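Local coordinates for protein beta-lactamase (Sphaerobacter thermophilus, PDB 4EWF) that probably hydrolyses the amide bond of beta-lactam rings to give substituted beta-amino acids, as expected of a class A beta-lactamase, at residues T27-V33 with L237-T243; R200-V205 with V224-I230; A85-L91 with I112-A117. All blocks are in the same frame, centred on the assembly; numbering follows the deposited sequence.

Contact 1. Residues T27-V33 with L237-T243; sequences TVGATIV and LVVAVFT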
loop_
_atom_site.group_PDB
_atom_site.type_symbol
_atom_site.label_atom_id
_atom_site.label_comp_id
_atom_site.label_asym_id
_atom_site.label_seq_id
_atom_site.Cartn_x
_atom_site.Cartn_y
_atom_site.Cartn_z
ATOM N N THR A 27 15.845 4.195 -8.816
ATOM C CA THR A 27 15.701 2.748 -8.660
ATOM C C THR A 27 14.246 2.344 -8.554
ATOM O O THR A 27 13.463 3.005 -7.871
ATOM C CB THR A 27 16.451 2.259 -7.384
ATOM O OG1 THR A 27 17.843 2.546 -7.529
ATOM C CG2 THR A 27 16.275 0.740 -7.175
ATOM N N VAL A 28 13.896 1.233 -9.203
ATOM C CA VAL A 28 12.554 0.656 -9.090
ATOM C C VAL A 28 12.637 -0.740 -8.456
ATOM O O VAL A 28 13.567 -1.502 -8.728
ATOM C CB VAL A 28 11.880 0.551 -10.494
ATOM C CG1 VAL A 28 10.567 -0.261 -10.436
ATOM C CG2 VAL A 28 11.626 1.953 -11.067
ATOM N N GLY A 29 11.687 -1.055 -7.586
ATOM C CA GLY A 29 11.514 -2.417 -7.099
ATOM C C GLY A 29 10.084 -2.787 -7.443
ATOM O O GLY A 29 9.163 -1.999 -7.207
ATOM N N ALA A 30 9.888 -3.970 -8.020
ATOM C CA ALA A 30 8.558 -4.387 -8.457
ATOM C C ALA A 30 8.402 -5.885 -8.327
ATOM O O ALA A 30 9.262 -6.657 -8.763
ATOM C CB ALA A 30 8.314 -3.971 -9.902
ATOM N N THR A 31 7.288 -6.287 -7.732
ATOM C CA THR A 31 6.882 -7.677 -7.697
ATOM C C THR A 31 5.428 -7.700 -8.141
ATOM O O THR A 31 4.577 -7.067 -7.533
ATOM C CB THR A 31 7.041 -8.275 -6.274
ATOM O OG1 THR A 31 8.428 -8.281 -5.922
ATOM C CG2 THR A 31 6.517 -9.704 -6.222
ATOM N N ILE A 32 5.150 -8.418 -9.219
ATOM C CA ILE A 32 3.841 -8.384 -9.832
ATOM C C ILE A 32 3.406 -9.809 -10.040
ATOM O O ILE A 32 4.113 -10.591 -10.670
ATOM C CB ILE A 32 3.887 -7.635 -11.180
ATOM C CG1 ILE A 32 4.243 -6.160 -10.949
ATOM C CG2 ILE A 32 2.553 -7.806 -11.945
ATOM C CD1 ILE A 32 4.705 -5.419 -12.197
ATOM N N VAL A 33 2.259 -10.168 -9.487
ATOM C CA VAL A 33 1.823 -11.548 -9.578
ATOM C C VAL A 33 0.638 -11.687 -10.513
ATOM O O VAL A 33 -0.410 -11.098 -10.278
ATOM C CB VAL A 33 1.443 -12.115 -8.197
ATOM C CG1 VAL A 33 1.160 -13.608 -8.310
ATOM C CG2 VAL A 33 2.566 -11.840 -7.185
ATOM N N LEU A 237 -4.640 -9.152 -10.644
ATOM C CA LEU A 237 -3.232 -8.831 -10.715
ATOM C C LEU A 237 -2.757 -8.246 -9.376
ATOM O O LEU A 237 -3.350 -7.292 -8.868
ATOM C CB LEU A 237 -3.009 -7.792 -11.817
ATOM C CG LEU A 237 -1.549 -7.445 -12.090
ATOM C CD1 LEU A 237 -0.918 -8.597 -12.860
ATOM C CD2 LEU A 237 -1.444 -6.155 -12.878
ATOM N N VAL A 238 -1.692 -8.799 -8.801
ATOM C CA VAL A 238 -1.115 -8.178 -7.600
ATOM C C VAL A 238 0.077 -7.315 -7.992
ATOM O O VAL A 238 0.950 -7.762 -8.723
ATOM C CB VAL A 238 -0.674 -9.230 -6.561
ATOM C CG1 VAL A 238 0.041 -8.570 -5.396
ATOM C CG2 VAL A 238 -1.883 -10.038 -6.075
ATOM N N VAL A 239 0.112 -6.081 -7.494
ATOM C CA VAL A 239 1.144 -5.129 -7.879
ATOM C C VAL A 239 1.785 -4.430 -6.674
ATOM O O VAL A 239 1.121 -3.721 -5.931
ATOM C CB VAL A 239 0.566 -4.053 -8.826
ATOM C CG1 VAL A 239 1.639 -2.993 -9.161
ATOM C CG2 VAL A 239 0.004 -4.716 -10.081
ATOM N N ALA A 240 3.079 -4.638 -6.489
ATOM C CA ALA A 240 3.814 -3.916 -5.453
ATOM C C ALA A 240 5.021 -3.227 -6.098
ATOM O O ALA A 240 5.989 -3.878 -6.490
ATOM C CB ALA A 240 4.249 -4.880 -4.334
ATOM N N VAL A 241 4.937 -1.915 -6.262
ATOM C CA VAL A 241 6.019 -1.174 -6.897
ATOM C C VAL A 241 6.522 -0.088 -5.968
ATOM O O VAL A 241 5.739 0.698 -5.443
ATOM C CB VAL A 241 5.553 -0.540 -8.219
ATOM C CG1 VAL A 241 6.668 0.293 -8.852
ATOM C CG2 VAL A 241 5.097 -1.642 -9.169
ATOM N N PHE A 242 7.834 -0.083 -5.743
ATOM C CA PHE A 242 8.500 0.943 -4.956
ATOM C C PHE A 242 9.453 1.700 -5.854
ATOM O O PHE A 242 10.138 1.093 -6.679
ATOM C CB PHE A 242 9.248 0.299 -3.775
ATOM C CG PHE A 242 8.314 -0.275 -2.741
ATOM C CD1 PHE A 242 8.089 0.392 -1.546
ATOM C CD2 PHE A 242 7.607 -1.442 -2.998
ATOM C CE1 PHE A 242 7.206 -0.121 -0.590
ATOM C CE2 PHE A 242 6.713 -1.966 -2.049
ATOM C CZ PHE A 242 6.512 -1.292 -0.842
ATOM N N THR A 243 9.494 3.026 -5.722
ATOM C CA THR A 243 10.466 3.777 -6.510
ATOM C C THR A 243 11.198 4.783 -5.635
ATOM O O THR A 243 10.640 5.345 -4.695
ATOM C CB THR A 243 9.868 4.516 -7.746
ATOM O OG1 THR A 243 9.295 5.771 -7.344
ATOM C CG2 THR A 243 8.826 3.666 -8.482
#
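Strands 27-33 and 237-243 run antiparallel, their axes 4.6 Å apart at closest approach with 172° between their N-to-C directions. Three hydrogen-bonded pairs alternate with three non-hydrogen-bonded ones, and each of the former closes a two-way ring. Gly29 N donates to Phe242 O (2.8 Å) and Phe242 N to Gly29 O (2.8 Å). Thr31 N to Ala240 O and Ala240 N to Thr31 O follow at 3.0 Å, while Val33 N to Val238 O (2.8 Å) and Val238 N to Val33 O (3.0 Å) complete the ladder. Angles at hydrogen of 155-173° leave these bonds nearly straight. Intervening residues turn their polar groups outward: Ala30 and Ile32 form backbone bonds with His42 and Phe40 of strand 39-42, Val239 and Val241 with Gly228 and Asp226 of strand 223-232. Val28 N bonds to Glu22 OE2, Val28 O to Asn43 ND2, Thr243 N to Asn225 OD1, Thr31 OG1 to Asp165 OD1 and Thr243 OG1 to Val224 O.

Side chains sort by face. Ala30 CB meets Val241 CG2 at 4.0 Å; on the other face Val33 CB lies 3.9 Å from Val238 CB. Strand 235-244 is the middle strand of the five-stranded sheet and 27-33 lies between it and edge strand 39-42; helix 249-266 covers Val28, Ile32, Val239 and Val241, and helix 164-175 covers Thr31, Val33 and Val238.

Contact 2. Residues R200-V205 with V224-I230; sequences RIGRYV and VNDVGFI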
loop_
_atom_site.group_PDB
_atom_site.type_symbol
_atom_site.label_atom_id
_atom_site.label_comp_id
_atom_site.label_asym_id
_atom_site.label_seq_id
_atom_site.Cartn_x
_atom_site.Cartn_y
_atom_site.Cartn_z
ATOM N N ARG A 200 -1.431 6.172 -9.890
ATOM C CA ARG A 200 -0.356 5.173 -9.904
ATOM C C ARG A 200 -0.891 3.822 -10.397
ATOM O O ARG A 200 -1.166 3.662 -11.588
ATOM C CB ARG A 200 0.343 5.106 -8.538
ATOM C CG ARG A 200 0.785 6.509 -8.062
ATOM C CD ARG A 200 1.475 6.540 -6.704
ATOM N NE ARG A 200 1.575 7.920 -6.221
ATOM C CZ ARG A 200 2.147 8.290 -5.077
ATOM N NH1 ARG A 200 2.698 7.385 -4.270
ATOM N NH2 ARG A 200 2.165 9.578 -4.741
ATOM N N ILE A 201 -1.067 2.857 -9.498
ATOM C CA ILE A 201 -1.653 1.582 -9.909
ATOM C C ILE A 201 -2.989 1.840 -10.609
ATOM O O ILE A 201 -3.330 1.199 -11.614
ATOM C CB ILE A 201 -1.851 0.632 -8.707
ATOM C CG1 ILE A 201 -0.502 0.061 -8.273
ATOM C CG2 ILE A 201 -2.837 -0.482 -9.057
ATOM C CD1 ILE A 201 -0.527 -0.647 -6.928
ATOM N N GLY A 202 -3.740 2.808 -10.102
ATOM C CA GLY A 202 -5.081 3.015 -10.624
ATOM C C GLY A 202 -5.173 3.651 -12.004
ATOM O O GLY A 202 -6.247 3.700 -12.608
ATOM N N ARG A 203 -4.059 4.150 -12.520
ATOM C CA ARG A 203 -4.149 5.023 -13.677
ATOM C C ARG A 203 -4.748 4.380 -14.927
ATOM O O ARG A 203 -5.619 4.953 -15.599
ATOM C CB ARG A 203 -2.797 5.638 -14.004
ATOM C CG ARG A 203 -2.926 6.624 -15.145
ATOM C CD ARG A 203 -1.665 7.421 -15.318
ATOM N NE ARG A 203 -1.620 8.025 -16.644
ATOM C CZ ARG A 203 -0.628 8.800 -17.065
ATOM N NH1 ARG A 203 -0.661 9.305 -18.297
ATOM N NH2 ARG A 203 0.397 9.064 -16.247
ATOM N N TYR A 204 -4.303 3.177 -15.244
ATOM C CA TYR A 204 -4.777 2.544 -16.462
ATOM C C TYR A 204 -5.726 1.379 -16.178
ATOM O O TYR A 204 -5.830 0.438 -16.969
ATOM C CB TYR A 204 -3.580 2.115 -17.315
ATOM C CG TYR A 204 -2.749 3.287 -17.801
ATOM C CD1 TYR A 204 -3.198 4.097 -18.831
ATOM C CD2 TYR A 204 -1.519 3.583 -17.224
ATOM C CE1 TYR A 204 -2.448 5.174 -19.272
ATOM C CE2 TYR A 204 -0.769 4.649 -17.664
ATOM C CZ TYR A 204 -1.236 5.437 -18.685
ATOM O OH TYR A 204 -0.483 6.495 -19.121
ATOM N N VAL A 205 -6.396 1.419 -15.032
ATOM C CA VAL A 205 -7.435 0.435 -14.783
ATOM C C VAL A 205 -8.641 0.848 -15.615
ATOM O O VAL A 205 -9.114 1.972 -15.505
ATOM C CB VAL A 205 -7.846 0.352 -13.309
ATOM C CG1 VAL A 205 -9.006 -0.628 -13.152
ATOM C CG2 VAL A 205 -6.673 -0.077 -12.448
ATOM N N VAL A 224 8.356 7.281 -4.180
ATOM C CA VAL A 224 6.994 7.120 -4.708
ATOM C C VAL A 224 6.647 5.628 -4.831
ATOM O O VAL A 224 7.267 4.899 -5.622
ATOM C CB VAL A 224 6.822 7.859 -6.062
ATOM C CG1 VAL A 224 5.365 7.736 -6.593
ATOM C CG2 VAL A 224 7.224 9.336 -5.920
ATOM N N ASN A 225 5.691 5.172 -4.019
ATOM C CA ASN A 225 5.319 3.754 -3.976
ATOM C C ASN A 225 3.815 3.588 -4.178
ATOM O O ASN A 225 3.041 4.518 -3.923
ATOM C CB ASN A 225 5.676 3.106 -2.610
ATOM C CG ASN A 225 7.075 3.437 -2.125
ATOM O OD1 ASN A 225 8.015 3.553 -2.910
ATOM N ND2 ASN A 225 7.227 3.552 -0.799
ATOM N N ASP A 226 3.402 2.394 -4.603
ATOM C CA ASP A 226 1.986 2.005 -4.600
ATOM C C ASP A 226 1.891 0.479 -4.508
ATOM O O ASP A 226 2.620 -0.242 -5.188
ATOM C CB ASP A 226 1.253 2.547 -5.835
ATOM C CG ASP A 226 -0.261 2.698 -5.616
ATOM O OD1 ASP A 226 -0.733 2.554 -4.462
ATOM O OD2 ASP A 226 -0.981 2.959 -6.606
ATOM N N VAL A 227 1.020 -0.010 -3.637
ATOM C CA VAL A 227 0.894 -1.445 -3.408
ATOM C C VAL A 227 -0.572 -1.804 -3.457
ATOM O O VAL A 227 -1.367 -1.240 -2.711
ATOM C CB VAL A 227 1.438 -1.842 -2.011
ATOM C CG1 VAL A 227 1.058 -3.305 -1.688
ATOM C CG2 VAL A 227 2.948 -1.618 -1.930
ATOM N N GLY A 228 -0.961 -2.718 -4.339
ATOM C CA GLY A 228 -2.375 -3.048 -4.409
ATOM C C GLY A 228 -2.752 -4.159 -5.364
ATOM O O GLY A 228 -1.934 -5.025 -5.682
ATOM N N PHE A 229 -4.002 -4.134 -5.822
ATOM C CA PHE A 229 -4.498 -5.190 -6.673
ATOM C C PHE A 229 -5.435 -4.626 -7.726
ATOM O O PHE A 229 -6.044 -3.572 -7.546
ATOM C CB PHE A 229 -5.261 -6.219 -5.837
ATOM C CG PHE A 229 -6.528 -5.680 -5.254
ATOM C CD1 PHE A 229 -7.739 -5.858 -5.910
ATOM C CD2 PHE A 229 -6.509 -4.962 -4.063
ATOM C CE1 PHE A 229 -8.919 -5.351 -5.378
ATOM C CE2 PHE A 229 -7.690 -4.453 -3.522
ATOM C CZ PHE A 229 -8.888 -4.635 -4.185
ATOM N N ILE A 230 -5.548 -5.350 -8.826
ATOM C CA ILE A 230 -6.557 -5.053 -9.832
ATOM C C ILE A 230 -7.304 -6.337 -10.170
ATOM O O ILE A 230 -6.692 -7.354 -10.510
ATOM C CB ILE A 230 -5.940 -4.448 -11.098
ATOM C CG1 ILE A 230 -5.259 -3.120 -10.769
ATOM C CG2 ILE A 230 -7.006 -4.236 -12.160
ATOM C CD1 ILE A 230 -4.326 -2.659 -11.841
HETATM O O HOH W 1 -3.033 4.788 -7.908
#
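Ile201, Arg200 and Asp226 bury 100, 82 and 68 Å² here. They fasten two overlapping type I turns (Arg200-Arg203 and Gly202-Val205), in the loop between helix 182-192 and strand 212-220, onto strand 223-232 of the antiparallel sheet. Ile201 points its side chain at the strand: CD1 comes within 3.3 Å of Gly228 N, over a residue without a side chain, and CG2 packs on Ile230 CD1 at 3.8 Å. Val205 CG2 joins that apolar patch, 3.5 Å from Ile230 CD1. Asp226 OD2 accepts from Ile201 N (2.9 Å, 157°) and from water 1, which accepts from Arg200 N and Gly202 N; Asp226 OD1 bonds to Ser215 OG. Arg200, extended, lays its guanidinium against Val224 CG1 (3.6 Å from NH1) and donates from NH1 to Asn225 O (2.9 Å), while NH2 bonds to Ser219 OG. One carboxylate therefore gathers three successive amides, of Arg200, Ile201 and Gly202, and the buried arginine charge is countered by a salt bridge from NE to Glu253.

Contact 3. Residues A85-L91 with I112-A117; sequences APGSGVL and ISDNTA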
loop_
_atom_site.group_PDB
_atom_site.type_symbol
_atom_site.label_atom_id
_atom_site.label_comp_id
_atom_site.label_asym_id
_atom_site.label_seq_id
_atom_site.Cartn_x
_atom_site.Cartn_y
_atom_site.Cartn_z
ATOM N N ALA A 85 -0.428 14.971 13.787
ATOM C CA ALA A 85 0.849 14.715 13.124
ATOM C C ALA A 85 1.015 15.605 11.897
ATOM O O ALA A 85 0.034 15.947 11.251
ATOM C CB ALA A 85 0.916 13.233 12.684
ATOM N N PRO A 86 2.264 15.950 11.541
ATOM C CA PRO A 86 2.436 16.694 10.288
ATOM C C PRO A 86 2.292 15.785 9.081
ATOM O O PRO A 86 2.301 14.562 9.236
ATOM C CB PRO A 86 3.882 17.222 10.370
ATOM C CG PRO A 86 4.525 16.520 11.530
ATOM C CD PRO A 86 3.550 15.562 12.143
ATOM N N GLY A 87 2.174 16.374 7.897
ATOM C CA GLY A 87 2.098 15.597 6.679
ATOM C C GLY A 87 0.689 15.363 6.172
ATOM O O GLY A 87 -0.245 16.093 6.497
ATOM N N SER A 88 0.543 14.332 5.354
ATOM C CA SER A 88 -0.733 14.025 4.720
ATOM C C SER A 88 -1.839 13.748 5.755
ATOM O O SER A 88 -1.579 13.260 6.860
ATOM C CB SER A 88 -0.547 12.831 3.783
ATOM O OG SER A 88 0.042 11.761 4.503
ATOM N N GLY A 89 -3.072 14.077 5.394
ATOM C CA GLY A 89 -4.183 13.902 6.300
ATOM C C GLY A 89 -5.038 15.147 6.418
ATOM O O GLY A 89 -4.730 16.204 5.854
ATOM N N VAL A 90 -6.123 15.013 7.161
ATOM C CA VAL A 90 -7.051 16.111 7.357
ATOM C C VAL A 90 -7.240 16.414 8.859
ATOM O O VAL A 90 -7.503 17.570 9.271
ATOM C CB VAL A 90 -8.373 15.800 6.612
ATOM C CG1 VAL A 90 -9.206 14.755 7.346
ATOM C CG2 VAL A 90 -9.145 17.046 6.370
ATOM N N LEU A 91 -7.061 15.394 9.690
ATOM C CA LEU A 91 -7.285 15.562 11.135
ATOM C C LEU A 91 -6.409 16.639 11.748
ATOM O O LEU A 91 -6.832 17.322 12.683
ATOM C CB LEU A 91 -7.084 14.237 11.889
ATOM C CG LEU A 91 -8.101 13.138 11.551
ATOM C CD1 LEU A 91 -7.830 11.862 12.368
ATOM C CD2 LEU A 91 -9.535 13.629 11.782
ATOM N N ILE A 112 -6.717 8.543 2.337
ATOM C CA ILE A 112 -5.920 9.738 2.089
ATOM C C ILE A 112 -4.614 9.757 2.882
ATOM O O ILE A 112 -3.926 10.783 2.934
ATOM C CB ILE A 112 -6.716 11.032 2.411
ATOM C CG1 ILE A 112 -6.978 11.150 3.915
ATOM C CG2 ILE A 112 -8.031 11.059 1.663
ATOM C CD1 ILE A 112 -7.322 12.578 4.352
ATOM N N SER A 113 -4.278 8.638 3.514
ATOM C CA SER A 113 -3.004 8.528 4.229
ATOM C C SER A 113 -2.883 9.501 5.414
ATOM O O SER A 113 -1.844 10.147 5.627
ATOM C CB SER A 113 -1.828 8.698 3.262
ATOM O OG SER A 113 -0.737 7.898 3.692
ATOM N N ASP A 114 -3.952 9.602 6.195
ATOM C CA ASP A 114 -3.960 10.537 7.310
ATOM C C ASP A 114 -2.996 10.092 8.417
ATOM O O ASP A 114 -3.202 9.064 9.067
ATOM C CB ASP A 114 -5.385 10.686 7.846
ATOM C CG ASP A 114 -5.528 11.865 8.773
ATOM O OD1 ASP A 114 -6.402 12.731 8.521
ATOM O OD2 ASP A 114 -4.762 11.918 9.754
ATOM N N ASN A 115 -1.949 10.883 8.610
ATOM C CA ASN A 115 -0.867 10.574 9.539
ATOM C C ASN A 115 -1.319 10.616 11.004
ATOM O O ASN A 115 -0.854 9.824 11.814
ATOM C CB ASN A 115 0.329 11.518 9.332
ATOM C CG ASN A 115 1.191 11.141 8.114
ATOM O OD1 ASN A 115 1.050 10.057 7.551
ATOM N ND2 ASN A 115 2.096 12.036 7.724
ATOM N N THR A 116 -2.222 11.536 11.342
ATOM C CA THR A 116 -2.777 11.580 12.697
ATOM C C THR A 116 -3.577 10.299 12.995
ATOM O O THR A 116 -3.389 9.650 14.031
ATOM C CB THR A 116 -3.690 12.804 12.900
ATOM O OG1 THR A 116 -2.922 14.013 12.751
ATOM C CG2 THR A 116 -4.304 12.776 14.285
ATOM N N ALA A 117 -4.468 9.935 12.078
ATOM C CA ALA A 117 -5.275 8.724 12.230
ATOM C C ALA A 117 -4.371 7.499 12.368
ATOM O O ALA A 117 -4.633 6.602 13.174
ATOM C CB ALA A 117 -6.187 8.553 11.035
HETATM O O HOH W 2 3.080 12.765 4.871
#
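Asp114, the N-cap of helix 115-125, adopts a t rotamer (chi1 -167°) that divides its carboxylate between two tasks. OD2 caps the helix by accepting from Ala117 N at 3.1 Å (171°), and OD1 accepts from two successive amides of the loop, Val90 N at 2.7 Å and Leu91 N at 3.0 Å. Asn115, at m (chi1 -78°), carries its amide to the loop, where ND2 donates to Pro86 O (3.0 Å, 177°) and also to water 2, which takes a further bond from Ser88 N; Asn115 OD1 accepts from Lys55 NZ. Thr116, likewise m, places OG1 where Ala85 N donates to it at 2.9 Å (174°). Ser88 uses p (chi1 53°) to send OG to Ser113 O at 2.7 Å, and its own O receives Asn115 N at 3.0 Å.

The backbone approaches so closely at Gly89 (CA 3.5 Å from Asp114 CA) that a CB there would clash with Asp114 CG; at Gly87 one would strike Asn115 ND2. Leu91, at m,t, sets CD1 3.9 Å from Ala117 CB, and the p rotamer of Ile112 brings CD1 to 4.1 Å from Val90 CB.

Ser113 falls between wells (chi1 -147°) and bonds through OG to Ser52. This cluster, with the sequence Ser113-Asp114-Asn115, is consistent with the SxxK, SDN and KTG motifs of class A active sites. The loop's amides and carbonyls, with the Ser88 hydroxyl, thus clamp the SDN-like segment through directed polar bonds, while Ser113 OG and Asn115 OD1 both bond to Lys55 NZ, and Ser113 OG also to Lys216 NZ.

How the contacts relate
Contacts 1 and 2 share the five-stranded sheet: 237-243 and 224-230 lie on neighbouring strands that follow one another in the chain, and Thr243 OG1 probably bonds to Val224 O (2.8 Å) across them. Both are buried. Contact 1 relies on repeating backbone bonds and aliphatic cover, whereas contact 2 rests turns on the same sheet through a carboxylate, an arginine, a water and an apolar patch of Ile201, Val205 and Ile230. Contact 3 stands apart, its centre about 25 Å from that of contact 1 and about 21 Å from that of contact 2, in the helical part of the fold. Only partly buried, it lacks strand pairing and depends mostly on side chains bonding to irregular backbone.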